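Local coordinates for protein aminopeptidase P; XAA-pro aminopeptidase (Streptococcus thermophilus, PDB 3IL0) that is probably a metal-dependent aminopeptidase of the M24B family, represented here by its N-terminal creatinase/prolidase-type domain, at residues A13-S18 with T121-E126; L23-Q28 with A42-T47; R50-T55 with G69-E74; E92-D97 with E113-S118. All coordinates share one frame; numbering follows the deposited sequence.

Contact 1. Residues A13-S18 with T121-E126; sequences AKLVQS and TNFMEE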
loop_
_atom_site.group_PDB
_atom_site.type_symbol
_atom_site.label_atom_id
_atom_site.label_comp_id
_atom_site.label_asym_id
_atom_site.label_seq_id
_atom_site.Cartn_x
_atom_site.Cartn_y
_atom_site.Cartn_z
ATOM N N ALA A 13 5.576 -10.759 -7.057
ATOM C CA ALA A 13 6.892 -11.205 -7.490
ATOM C C ALA A 13 7.974 -10.120 -7.219
ATOM O O ALA A 13 9.149 -10.403 -6.876
ATOM C CB ALA A 13 6.820 -11.549 -8.964
ATOM N N LYS A 14 7.565 -8.867 -7.376
ATOM C CA LYS A 14 8.500 -7.766 -7.259
ATOM C C LYS A 14 8.856 -7.605 -5.778
ATOM O O LYS A 14 10.000 -7.308 -5.448
ATOM C CB LYS A 14 7.910 -6.506 -7.894
ATOM C CG LYS A 14 8.887 -5.334 -8.066
ATOM C CD LYS A 14 8.673 -4.615 -9.467
ATOM C CE LYS A 14 9.959 -3.969 -9.897
ATOM N NZ LYS A 14 10.147 -2.809 -9.050
ATOM N N LEU A 15 7.897 -7.913 -4.899
ATOM C CA LEU A 15 8.129 -7.863 -3.447
ATOM C C LEU A 15 9.247 -8.843 -3.105
ATOM O O LEU A 15 10.211 -8.503 -2.392
ATOM C CB LEU A 15 6.830 -8.182 -2.637
ATOM C CG LEU A 15 5.796 -7.112 -2.323
ATOM C CD1 LEU A 15 4.603 -7.567 -1.354
ATOM C CD2 LEU A 15 6.578 -5.907 -1.688
ATOM N N VAL A 16 9.111 -10.067 -3.608
ATOM C CA VAL A 16 10.155 -11.102 -3.424
ATOM C C VAL A 16 11.510 -10.593 -3.983
ATOM O O VAL A 16 12.526 -10.571 -3.281
ATOM C CB VAL A 16 9.739 -12.432 -4.088
ATOM C CG1 VAL A 16 10.924 -13.406 -4.142
ATOM C CG2 VAL A 16 8.541 -12.998 -3.354
ATOM N N GLN A 17 11.510 -10.139 -5.228
ATOM C CA GLN A 17 12.745 -9.682 -5.858
ATOM C C GLN A 17 13.381 -8.503 -5.076
ATOM O O GLN A 17 14.595 -8.395 -4.947
ATOM C CB GLN A 17 12.465 -9.340 -7.337
ATOM C CG GLN A 17 13.288 -8.203 -7.910
ATOM C CD GLN A 17 14.835 -8.418 -7.926
ATOM O OE1 GLN A 17 15.373 -9.308 -8.641
ATOM N NE2 GLN A 17 15.561 -7.541 -7.187
ATOM N N SER A 18 12.552 -7.646 -4.512
ATOM C CA SER A 18 13.038 -6.467 -3.861
ATOM C C SER A 18 13.406 -6.660 -2.358
ATOM O O SER A 18 13.980 -5.781 -1.737
ATOM C CB SER A 18 11.974 -5.394 -4.029
ATOM O OG SER A 18 10.925 -5.690 -3.095
ATOM N N THR A 121 12.797 3.104 -5.719
ATOM C CA THR A 121 12.786 3.913 -6.934
ATOM C C THR A 121 11.922 3.304 -8.019
ATOM O O THR A 121 12.219 2.221 -8.503
ATOM C CB THR A 121 14.174 4.026 -7.521
ATOM O OG1 THR A 121 15.034 4.544 -6.501
ATOM C CG2 THR A 121 14.177 4.955 -8.709
ATOM N N ASN A 122 10.881 4.023 -8.430
ATOM C CA ASN A 122 10.021 3.594 -9.518
ATOM C C ASN A 122 9.462 2.171 -9.417
ATOM O O ASN A 122 9.304 1.515 -10.430
ATOM C CB ASN A 122 10.806 3.714 -10.822
ATOM C CG ASN A 122 11.082 5.135 -11.214
ATOM O OD1 ASN A 122 10.490 6.096 -10.690
ATOM N ND2 ASN A 122 11.997 5.289 -12.159
ATOM N N PHE A 123 9.201 1.659 -8.224
ATOM C CA PHE A 123 8.706 0.264 -8.095
ATOM C C PHE A 123 7.422 0.086 -8.912
ATOM O O PHE A 123 7.269 -0.865 -9.676
ATOM C CB PHE A 123 8.405 -0.001 -6.622
ATOM C CG PHE A 123 7.848 -1.372 -6.306
ATOM C CD1 PHE A 123 6.500 -1.678 -6.562
ATOM C CD2 PHE A 123 8.653 -2.317 -5.660
ATOM C CE1 PHE A 123 5.959 -2.912 -6.199
ATOM C CE2 PHE A 123 8.123 -3.590 -5.281
ATOM C CZ PHE A 123 6.774 -3.886 -5.559
ATOM N N MET A 124 6.506 1.034 -8.735
ATOM C CA MET A 124 5.202 1.027 -9.415
ATOM C C MET A 124 5.271 1.263 -10.903
ATOM O O MET A 124 4.301 0.960 -11.606
ATOM C CB MET A 124 4.231 2.073 -8.805
ATOM C CG MET A 124 3.704 1.679 -7.369
ATOM S SD MET A 124 2.636 0.240 -7.451
ATOM C CE MET A 124 1.655 0.664 -8.928
ATOM N N GLU A 125 6.398 1.809 -11.362
ATOM C CA GLU A 125 6.583 2.238 -12.756
ATOM C C GLU A 125 6.497 1.090 -13.757
ATOM O O GLU A 125 5.834 1.203 -14.776
ATOM C CB GLU A 125 7.917 3.006 -12.904
ATOM C CG GLU A 125 7.851 4.227 -13.806
ATOM C CD GLU A 125 8.655 4.105 -15.122
ATOM O OE1 GLU A 125 9.918 3.995 -15.062
ATOM O OE2 GLU A 125 8.020 4.181 -16.206
ATOM N N GLU A 126 7.161 -0.015 -13.460
ATOM C CA GLU A 126 7.081 -1.230 -14.308
ATOM C C GLU A 126 5.700 -1.796 -14.268
ATOM O O GLU A 126 5.102 -2.111 -15.300
ATOM C CB GLU A 126 8.015 -2.340 -13.847
ATOM C CG GLU A 126 8.493 -2.196 -12.415
ATOM C CD GLU A 126 9.550 -1.063 -12.266
ATOM O OE1 GLU A 126 10.728 -1.358 -11.907
ATOM O OE2 GLU A 126 9.199 0.119 -12.531
#

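Contact 2. Residues L23-Q28 with A42-T47; sequences LLVTGQ and ATVFIT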
loop_
_atom_site.group_PDB
_atom_site.type_symbol
_atom_site.label_atom_id
_atom_site.label_comp_id
_atom_site.label_asym_id
_atom_site.label_seq_id
_atom_site.Cartn_x
_atom_site.Cartn_y
_atom_site.Cartn_z
ATOM N N LEU A 23 4.785 -2.904 0.816
ATOM C CA LEU A 23 4.930 -1.640 0.166
ATOM C C LEU A 23 3.726 -0.789 0.483
ATOM O O LEU A 23 2.565 -1.207 0.323
ATOM C CB LEU A 23 5.076 -1.790 -1.340
ATOM C CG LEU A 23 5.516 -0.517 -2.090
ATOM C CD1 LEU A 23 6.962 -0.054 -1.724
ATOM C CD2 LEU A 23 5.338 -0.738 -3.558
ATOM N N LEU A 24 4.004 0.400 0.976
ATOM C CA LEU A 24 3.007 1.387 1.140
ATOM C C LEU A 24 2.900 2.103 -0.235
ATOM O O LEU A 24 3.897 2.570 -0.767
ATOM C CB LEU A 24 3.492 2.328 2.226
ATOM C CG LEU A 24 2.654 3.567 2.482
ATOM C CD1 LEU A 24 1.458 3.101 3.286
ATOM C CD2 LEU A 24 3.426 4.696 3.220
ATOM N N VAL A 25 1.681 2.213 -0.755
ATOM C CA VAL A 25 1.371 2.860 -2.021
ATOM C C VAL A 25 0.420 4.037 -1.758
ATOM O O VAL A 25 -0.692 3.848 -1.309
ATOM C CB VAL A 25 0.707 1.849 -3.011
ATOM C CG1 VAL A 25 0.386 2.512 -4.313
ATOM C CG2 VAL A 25 1.623 0.621 -3.196
ATOM N N THR A 26 0.926 5.242 -1.986
ATOM C CA THR A 26 0.213 6.504 -1.905
ATOM C C THR A 26 0.270 7.015 -3.355
ATOM O O THR A 26 1.118 6.560 -4.175
ATOM C CB THR A 26 0.968 7.464 -0.974
ATOM O OG1 THR A 26 2.382 7.407 -1.283
ATOM C CG2 THR A 26 0.842 7.013 0.466
ATOM N N GLY A 27 -0.628 7.921 -3.714
ATOM C CA GLY A 27 -0.685 8.418 -5.112
ATOM C C GLY A 27 -1.892 7.809 -5.773
ATOM O O GLY A 27 -1.965 6.586 -5.889
ATOM N N GLN A 28 -2.836 8.654 -6.220
ATOM C CA GLN A 28 -4.127 8.168 -6.763
ATOM C C GLN A 28 -3.925 7.340 -7.994
ATOM O O GLN A 28 -4.621 6.342 -8.200
ATOM C CB GLN A 28 -5.134 9.309 -7.021
ATOM C CG GLN A 28 -4.903 10.198 -8.226
ATOM C CD GLN A 28 -5.785 11.442 -8.193
ATOM O OE1 GLN A 28 -6.624 11.652 -9.067
ATOM N NE2 GLN A 28 -5.592 12.271 -7.178
ATOM N N ALA A 42 -7.477 7.326 -0.601
ATOM C CA ALA A 42 -7.228 5.915 -0.371
ATOM C C ALA A 42 -5.718 5.754 -0.063
ATOM O O ALA A 42 -4.902 6.555 -0.542
ATOM C CB ALA A 42 -7.633 5.085 -1.599
ATOM N N THR A 43 -5.368 4.756 0.774
ATOM C CA THR A 43 -3.973 4.289 0.951
ATOM C C THR A 43 -4.035 2.811 0.660
ATOM O O THR A 43 -5.030 2.130 1.005
ATOM C CB THR A 43 -3.416 4.510 2.400
ATOM O OG1 THR A 43 -3.416 5.911 2.732
ATOM C CG2 THR A 43 -1.932 3.952 2.579
ATOM N N VAL A 44 -2.990 2.304 0.030
ATOM C CA VAL A 44 -2.863 0.869 -0.217
ATOM C C VAL A 44 -1.638 0.342 0.505
ATOM O O VAL A 44 -0.596 1.029 0.595
ATOM C CB VAL A 44 -2.810 0.607 -1.717
ATOM C CG1 VAL A 44 -2.265 -0.801 -2.061
ATOM C CG2 VAL A 44 -4.175 0.875 -2.274
ATOM N N PHE A 45 -1.755 -0.868 1.026
ATOM C CA PHE A 45 -0.665 -1.470 1.699
ATOM C C PHE A 45 -0.713 -2.945 1.321
ATOM O O PHE A 45 -1.618 -3.639 1.743
ATOM C CB PHE A 45 -0.787 -1.259 3.221
ATOM C CG PHE A 45 0.414 -1.751 4.008
ATOM C CD1 PHE A 45 1.568 -1.019 4.044
ATOM C CD2 PHE A 45 0.379 -2.945 4.685
ATOM C CE1 PHE A 45 2.678 -1.464 4.760
ATOM C CE2 PHE A 45 1.500 -3.429 5.435
ATOM C CZ PHE A 45 2.637 -2.676 5.475
ATOM N N ILE A 46 0.278 -3.414 0.561
ATOM C CA ILE A 46 0.353 -4.785 0.032
ATOM C C ILE A 46 1.559 -5.516 0.644
ATOM O O ILE A 46 2.693 -4.985 0.676
ATOM C CB ILE A 46 0.421 -4.821 -1.549
ATOM C CG1 ILE A 46 -0.840 -4.192 -2.140
ATOM C CG2 ILE A 46 0.535 -6.274 -2.119
ATOM C CD1 ILE A 46 -0.805 -4.072 -3.674
ATOM N N THR A 47 1.280 -6.726 1.145
ATOM C CA THR A 47 2.294 -7.666 1.638
ATOM C C THR A 47 2.320 -8.977 0.742
ATOM O O THR A 47 1.528 -9.130 -0.199
ATOM C CB THR A 47 1.964 -8.016 3.123
ATOM O OG1 THR A 47 0.902 -8.976 3.160
ATOM C CG2 THR A 47 1.505 -6.720 3.871
#

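Contact 3. Residues R50-T55 with G69-E74; sequences RRLFLT and GFDIIE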
loop_
_atom_site.group_PDB
_atom_site.type_symbol
_atom_site.label_atom_id
_atom_site.label_comp_id
_atom_site.label_asym_id
_atom_site.label_seq_id
_atom_site.Cartn_x
_atom_site.Cartn_y
_atom_site.Cartn_z
ATOM N N ARG A 50 -1.286 -10.032 2.133
ATOM C CA ARG A 50 -2.529 -9.262 2.111
ATOM C C ARG A 50 -2.489 -8.148 1.117
ATOM O O ARG A 50 -1.436 -7.736 0.633
ATOM C CB ARG A 50 -2.841 -8.617 3.460
ATOM C CG ARG A 50 -2.403 -9.362 4.666
ATOM C CD ARG A 50 -3.028 -8.692 5.912
ATOM N NE ARG A 50 -2.684 -9.438 7.113
ATOM C CZ ARG A 50 -3.482 -10.252 7.796
ATOM N NH1 ARG A 50 -4.702 -10.476 7.426
ATOM N NH2 ARG A 50 -3.028 -10.900 8.858
ATOM N N ARG A 51 -3.665 -7.623 0.859
ATOM C CA ARG A 51 -3.800 -6.415 0.118
ATOM C C ARG A 51 -4.801 -5.601 0.889
ATOM O O ARG A 51 -5.954 -6.027 1.047
ATOM C CB ARG A 51 -4.315 -6.706 -1.275
ATOM C CG ARG A 51 -3.435 -7.652 -2.065
ATOM C CD ARG A 51 -3.769 -7.591 -3.531
ATOM N NE ARG A 51 -3.114 -8.721 -4.169
ATOM C CZ ARG A 51 -3.678 -9.897 -4.421
ATOM N NH1 ARG A 51 -4.958 -10.119 -4.166
ATOM N NH2 ARG A 51 -2.940 -10.852 -4.956
ATOM N N LEU A 52 -4.379 -4.433 1.370
ATOM C CA LEU A 52 -5.250 -3.570 2.120
ATOM C C LEU A 52 -5.569 -2.318 1.346
ATOM O O LEU A 52 -4.702 -1.695 0.709
ATOM C CB LEU A 52 -4.595 -3.189 3.437
ATOM C CG LEU A 52 -4.162 -4.295 4.395
ATOM C CD1 LEU A 52 -3.672 -3.665 5.691
ATOM C CD2 LEU A 52 -5.348 -5.348 4.630
ATOM N N PHE A 53 -6.826 -1.920 1.419
ATOM C CA PHE A 53 -7.248 -0.649 0.839
ATOM C C PHE A 53 -7.844 0.139 1.976
ATOM O O PHE A 53 -8.781 -0.335 2.625
ATOM C CB PHE A 53 -8.301 -0.888 -0.275
ATOM C CG PHE A 53 -8.807 0.375 -0.912
ATOM C CD1 PHE A 53 -8.301 0.799 -2.136
ATOM C CD2 PHE A 53 -9.784 1.151 -0.283
ATOM C CE1 PHE A 53 -8.764 1.961 -2.729
ATOM C CE2 PHE A 53 -10.228 2.326 -0.846
ATOM C CZ PHE A 53 -9.732 2.727 -2.087
ATOM N N LEU A 54 -7.337 1.337 2.228
ATOM C CA LEU A 54 -7.772 2.051 3.407
ATOM C C LEU A 54 -8.401 3.375 3.022
ATOM O O LEU A 54 -7.773 4.203 2.356
ATOM C CB LEU A 54 -6.599 2.233 4.417
ATOM C CG LEU A 54 -5.864 0.960 4.894
ATOM C CD1 LEU A 54 -4.520 0.816 4.235
ATOM C CD2 LEU A 54 -5.682 0.963 6.375
ATOM N N THR A 55 -9.636 3.580 3.476
ATOM C CA THR A 55 -10.322 4.853 3.270
ATOM C C THR A 55 -11.300 5.246 4.419
ATOM O O THR A 55 -11.578 4.462 5.332
ATOM C CB THR A 55 -11.018 4.831 1.902
ATOM O OG1 THR A 55 -11.460 6.145 1.576
ATOM C CG2 THR A 55 -12.173 3.854 1.899
ATOM N N GLY A 69 -10.183 -7.916 -4.957
ATOM C CA GLY A 69 -8.867 -8.465 -4.485
ATOM C C GLY A 69 -8.247 -7.817 -3.234
ATOM O O GLY A 69 -7.116 -8.110 -2.848
ATOM N N PHE A 70 -9.005 -6.919 -2.620
ATOM C CA PHE A 70 -8.511 -6.034 -1.588
ATOM C C PHE A 70 -9.419 -6.053 -0.411
ATOM O O PHE A 70 -10.641 -5.929 -0.504
ATOM C CB PHE A 70 -8.430 -4.598 -2.072
ATOM C CG PHE A 70 -7.130 -4.268 -2.700
ATOM C CD1 PHE A 70 -6.246 -3.420 -2.080
ATOM C CD2 PHE A 70 -6.769 -4.835 -3.906
ATOM C CE1 PHE A 70 -5.038 -3.125 -2.658
ATOM C CE2 PHE A 70 -5.532 -4.528 -4.498
ATOM C CZ PHE A 70 -4.677 -3.675 -3.865
ATOM N N ASP A 71 -8.778 -6.172 0.718
ATOM C CA ASP A 71 -9.444 -6.205 1.941
ATOM C C ASP A 71 -9.630 -4.750 2.317
ATOM O O ASP A 71 -8.655 -4.072 2.575
ATOM C CB ASP A 71 -8.542 -6.964 2.875
ATOM C CG ASP A 71 -9.138 -7.130 4.160
ATOM O OD1 ASP A 71 -9.633 -6.101 4.654
ATOM O OD2 ASP A 71 -9.144 -8.274 4.651
ATOM N N ILE A 72 -10.868 -4.267 2.275
ATOM C CA ILE A 72 -11.195 -2.831 2.486
ATOM C C ILE A 72 -11.252 -2.532 3.990
ATOM O O ILE A 72 -11.896 -3.268 4.737
ATOM C CB ILE A 72 -12.574 -2.403 1.867
ATOM C CG1 ILE A 72 -12.873 -3.109 0.531
ATOM C CG2 ILE A 72 -12.677 -0.884 1.725
ATOM C CD1 ILE A 72 -11.897 -2.903 -0.592
ATOM N N ILE A 73 -10.575 -1.469 4.433
ATOM C CA ILE A 73 -10.502 -1.107 5.845
ATOM C C ILE A 73 -11.029 0.304 5.995
ATOM O O ILE A 73 -10.500 1.269 5.424
ATOM C CB ILE A 73 -9.054 -1.178 6.438
ATOM C CG1 ILE A 73 -8.336 -2.483 6.072
ATOM C CG2 ILE A 73 -9.090 -1.025 7.937
ATOM C CD1 ILE A 73 -8.972 -3.754 6.586
ATOM N N GLU A 74 -12.084 0.434 6.779
ATOM C CA GLU A 74 -12.604 1.764 7.097
ATOM C C GLU A 74 -11.632 2.363 8.079
ATOM O O GLU A 74 -11.315 1.750 9.091
ATOM C CB GLU A 74 -14.027 1.691 7.676
ATOM C CG GLU A 74 -14.792 3.044 7.595
ATOM C CD GLU A 74 -16.324 2.920 7.799
ATOM O OE1 GLU A 74 -16.856 1.776 7.841
ATOM O OE2 GLU A 74 -16.988 3.982 7.907
#

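Contact 4. Residues E92-D97 with E113-S118; sequences ETIGFD and EGYTLS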
loop_
_atom_site.group_PDB
_atom_site.type_symbol
_atom_site.label_atom_id
_atom_site.label_comp_id
_atom_site.label_asym_id
_atom_site.label_seq_id
_atom_site.Cartn_x
_atom_site.Cartn_y
_atom_site.Cartn_z
ATOM N N GLU A 92 9.062 -7.027 8.750
ATOM C CA GLU A 92 10.214 -6.231 9.116
ATOM C C GLU A 92 10.544 -5.022 8.206
ATOM O O GLU A 92 10.884 -3.949 8.682
ATOM C CB GLU A 92 11.411 -7.153 9.167
ATOM C CG GLU A 92 12.710 -6.429 9.388
ATOM C CD GLU A 92 12.652 -5.476 10.575
ATOM O OE1 GLU A 92 11.901 -5.785 11.539
ATOM O OE2 GLU A 92 13.360 -4.432 10.556
ATOM N N THR A 93 10.496 -5.226 6.902
ATOM C CA THR A 93 10.915 -4.258 5.960
ATOM C C THR A 93 9.711 -3.779 5.139
ATOM O O THR A 93 9.085 -4.516 4.327
ATOM C CB THR A 93 12.065 -4.831 5.108
ATOM O OG1 THR A 93 11.544 -5.788 4.201
ATOM C CG2 THR A 93 13.078 -5.542 5.977
ATOM N N ILE A 94 9.416 -2.499 5.352
ATOM C CA ILE A 94 8.314 -1.786 4.713
ATOM C C ILE A 94 8.935 -0.870 3.627
ATOM O O ILE A 94 9.782 -0.017 3.895
ATOM C CB ILE A 94 7.499 -1.033 5.793
ATOM C CG1 ILE A 94 7.100 -2.012 6.907
ATOM C CG2 ILE A 94 6.245 -0.405 5.232
ATOM C CD1 ILE A 94 6.404 -1.315 8.113
ATOM N N GLY A 95 8.592 -1.137 2.382
ATOM C CA GLY A 95 9.000 -0.282 1.307
ATOM C C GLY A 95 8.122 0.942 1.224
ATOM O O GLY A 95 6.945 0.905 1.560
ATOM N N PHE A 96 8.679 2.049 0.770
ATOM C CA PHE A 96 7.835 3.249 0.455
ATOM C C PHE A 96 8.432 3.937 -0.763
ATOM O O PHE A 96 9.576 3.735 -1.063
ATOM C CB PHE A 96 7.769 4.216 1.627
ATOM C CG PHE A 96 9.129 4.841 1.971
ATOM C CD1 PHE A 96 9.455 6.057 1.471
ATOM C CD2 PHE A 96 10.052 4.162 2.799
ATOM C CE1 PHE A 96 10.720 6.631 1.722
ATOM C CE2 PHE A 96 11.272 4.677 3.054
ATOM C CZ PHE A 96 11.624 5.955 2.530
ATOM N N ASP A 97 7.640 4.737 -1.447
ATOM C CA ASP A 97 8.082 5.449 -2.623
ATOM C C ASP A 97 8.934 6.691 -2.291
ATOM O O ASP A 97 8.596 7.516 -1.446
ATOM C CB ASP A 97 6.834 5.785 -3.413
ATOM C CG ASP A 97 7.088 6.612 -4.623
ATOM O OD1 ASP A 97 8.231 6.780 -5.143
ATOM O OD2 ASP A 97 6.074 7.200 -4.990
ATOM N N GLU A 113 8.497 3.278 13.980
ATOM C CA GLU A 113 9.755 3.189 14.738
ATOM C C GLU A 113 9.996 1.730 15.114
ATOM O O GLU A 113 9.084 1.044 15.529
ATOM C CB GLU A 113 9.644 4.056 15.988
ATOM C CG GLU A 113 10.905 4.740 16.376
ATOM C CD GLU A 113 10.688 5.729 17.528
ATOM O OE1 GLU A 113 10.898 6.976 17.327
ATOM O OE2 GLU A 113 10.296 5.251 18.634
ATOM N N GLY A 114 11.200 1.232 14.902
ATOM C CA GLY A 114 11.515 -0.167 15.176
ATOM C C GLY A 114 11.445 -1.107 13.999
ATOM O O GLY A 114 11.841 -2.276 14.130
ATOM N N TYR A 115 10.903 -0.641 12.867
ATOM C CA TYR A 115 10.903 -1.395 11.625
ATOM C C TYR A 115 11.876 -0.777 10.621
ATOM O O TYR A 115 12.312 0.312 10.786
ATOM C CB TYR A 115 9.486 -1.420 11.022
ATOM C CG TYR A 115 8.469 -1.909 11.987
ATOM C CD1 TYR A 115 8.234 -3.254 12.115
ATOM C CD2 TYR A 115 7.784 -1.027 12.839
ATOM C CE1 TYR A 115 7.326 -3.731 13.030
ATOM C CE2 TYR A 115 6.889 -1.511 13.784
ATOM C CZ TYR A 115 6.664 -2.870 13.855
ATOM O OH TYR A 115 5.758 -3.430 14.743
ATOM N N THR A 116 12.191 -1.484 9.553
ATOM C CA THR A 116 13.124 -0.987 8.563
ATOM C C THR A 116 12.256 -0.392 7.454
ATOM O O THR A 116 11.430 -1.100 6.867
ATOM C CB THR A 116 13.979 -2.184 8.026
ATOM O OG1 THR A 116 14.687 -2.788 9.122
ATOM C CG2 THR A 116 14.978 -1.763 6.964
ATOM N N LEU A 117 12.398 0.903 7.215
ATOM C CA LEU A 117 11.801 1.586 6.070
ATOM C C LEU A 117 12.782 1.545 4.906
ATOM O O LEU A 117 13.967 1.891 5.036
ATOM C CB LEU A 117 11.439 3.035 6.427
ATOM C CG LEU A 117 10.328 3.192 7.483
ATOM C CD1 LEU A 117 10.158 4.665 7.880
ATOM C CD2 LEU A 117 9.056 2.681 6.975
ATOM N N SER A 118 12.294 1.129 3.756
ATOM C CA SER A 118 13.158 0.882 2.605
ATOM C C SER A 118 12.699 1.736 1.399
ATOM O O SER A 118 11.664 1.482 0.817
ATOM C CB SER A 118 13.076 -0.600 2.251
ATOM O OG SER A 118 13.417 -0.795 0.889
#

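Contact 1. Residues A13-S18 with T121-E126
K14 leaves helix 7-18 toward the turn of helix around residues 123-126, and its side chain makes a graded contact, from hydrocarbon on an aromatic face to charge on charge. With K14 CG anti to the backbone N (chi1 -169°), K14 CB comes to 3.7 Å from F123 CZ. K14 CG then rests on the ring face, 3.4 Å from F123 CE2, a CH-pi contact tilted 29° off the ring normal. K14 CD passes over the middle of the ring, 4.2 Å above the plane of F123, and meets E126 CG at 3.8 Å. K14 CE runs beside E126, 3.4 Å from E126 OE1. A bend at chi4 (-73°) turns the tip so that K14 NZ stays in off-centre cation-pi range of the F123 centroid, 4.2 Å away. K14 NZ also forms a salt bridge with E126 OE1 at 3.3 Å, weak as a hydrogen bond, while the two side chains cross nearly at right angles. One ammonium is therefore shared by a pi face and a carboxylate, which would be expected to steady its positive charge. The F123 ring edge points at L15 N and S18 OG, and the F11 and F123 rings pack edge-to-face. M124, on the other side of its turn, touches helix 28-35, so residues 123-126 sit between that helix and helix 7-18, whose L15 abuts strand 42-47.

Contact 2. Residues L23-Q28 with A42-T47
Strands 22-25 and 42-47 form an antiparallel pair in the middle of a six-stranded mixed sheet, an order and polarity consistent with the ribonuclease H-like topology of creatinase/prolidase N-terminal domains. The segment directions differ by 161°, and four backbone bonds set the register. L23 and I46 form one hydrogen-bonded pair, with L23 N to I46 O at 3.0 Å and I46 N to L23 O at 3.2 Å. V25 and V44 form the next, V44 N giving a bond of 3.1 Å to V25 O. Between them L24 faces F45 as a non-hydrogen-bonded pair.

Side chains divide by face. On one, the V25 and V44 CB atoms stand 3.9 Å apart, both valines holding CG1 anti to the backbone N. On the other, L24 swings its CG anti to N, so that CD1 crosses obliquely to T43 CG2 at 3.6 Å and also reaches F45 CD1 at 4.2 Å.

The next shell clamps both faces. I31 packs on V44, L34 on I46 and N30 on V25, all from helix 28-35. Helix 78-88 brings I82 to L24 and F45, and V86 to F45, while Y104 and L108 of helix 102-111 close over L24. Bonds at this buried centre are not uniform: V25 N reaches V44 O at 2.9 Å with an almost straight N-H...O angle of 175°, although the donor lies 30° above the carbonyl plane.

Contact 3. Residues R50-T55 with G69-E74
The close-packed part of this parallel pairing is its backbone and the face carrying F53 and I72, with the F70 ring tucked in beside it from the preceding loop. Strands 51-55 and 71-74 are the two strands of a beta-alpha-beta crossover through helix 60-66, and they match L52 with D71, F53 with I72, L54 with I73 and T55 with E74. Four bonds alternate along them: D71 N to R51 O at 2.8 Å, F53 N to D71 O at 3.1 Å, I73 N to F53 O at 2.8 Å and T55 N to I73 O at 3.1 Å. F53, its CG anti to the backbone N, sets CB 3.7 Å from F70 CD1 and CD2 against I72 CG2, while its ring packs on I31 and T35 of helix 28-35 and edge-to-face with F37. R51 belongs to this tight part as well: its extended chain crosses F70 at about a right angle, and R51 CB sits 3.7 Å from the F70 ring centroid, just 4° off the normal. On the other face L54 and I73 lie side by side, L54 CD2 coming 4.0 Å from I73 CB, and P78 and D81 also touch L54.

The looser side is the outer border. D71 and E74 are exposed, and E74 meets strand 51-55 mainly through its backbone. Here too lies the tip of R51, its guanidinium turned 38° from the F70 ring.

R51 NH1 bonds to G69 O at 3.2 Å, in the guanidinium plane and on a lone pair. This straight bond to a neutral carbonyl orients the cation without neutralising its charge.

Contact 4. Residues E92-D97 with E113-S118
T116 O takes one hydrogen bond and one weaker CA-H...O contact from residues 93-94. I94 N donates to it at 2.9 Å, almost along the C=O axis (174°), and T93 CA approaches T116 O to 3.3 Å. Two residues before I94, just ahead of the strand, the direction reverses: T116 N donates to E92 O at 2.9 Å. T116 is further tied through its side chain: E92 starts with CG anti to the backbone N and folds back at chi2 (51°), which brings OE2 to 2.6 Å from T116 OG1. The hydroxyl donates this bond to the anti lone pair of the carboxylate, and the two side chains cross obliquely at the exposed end of the pair.

Both strands run in the same direction, joined through helix 102-111 in a beta-alpha-beta crossover, with strand 116-120 at the margin of the sheet. Farther along, S118 N donates to I94 O at 2.8 Å, and F96 N to S118 O at 3.0 Å, this last donor standing 36° above the carbonyl plane. G95 CA makes a CA-H...O contact with the same S118 O.

T93 and T116 lie side by side on one face, T93 CG2 4.0 Å from T116 CB, while the T93 hydroxyl bonds to G19 O. The opposite face is hydrocarbon and held by helices: L117 packs on Y105 and L108, and I94 on V86. F96 puts its CG in the crowded position between backbone N and carbonyl carbon, so its ring crosses L117 at about a right angle with F96 CE2 3.8 Å from L117 CB.

Overall arrangement
Contacts 2, 3 and 4 all lie in one sheet, with contact 2 nearest the middle of the chain. Its centre is about 9 Å from that of contact 3 and about 13 Å from that of contact 4; probable backbone hydrogen bonds join them, T43 O to L54 N at 2.7 Å and L24 N to G95 O at 3.0 Å. Contacts 3 and 4 occupy opposite sides, centres about 19 Å apart. Contact 1 packs on contact 2, F123 CD1 lying 3.4 Å from L23 CD2. The metal site of this family belongs to the C-terminal catalytic domain, absent here; a glycerol, probably from crystallisation, lies about 3 Å from the R51 side chain of contact 3.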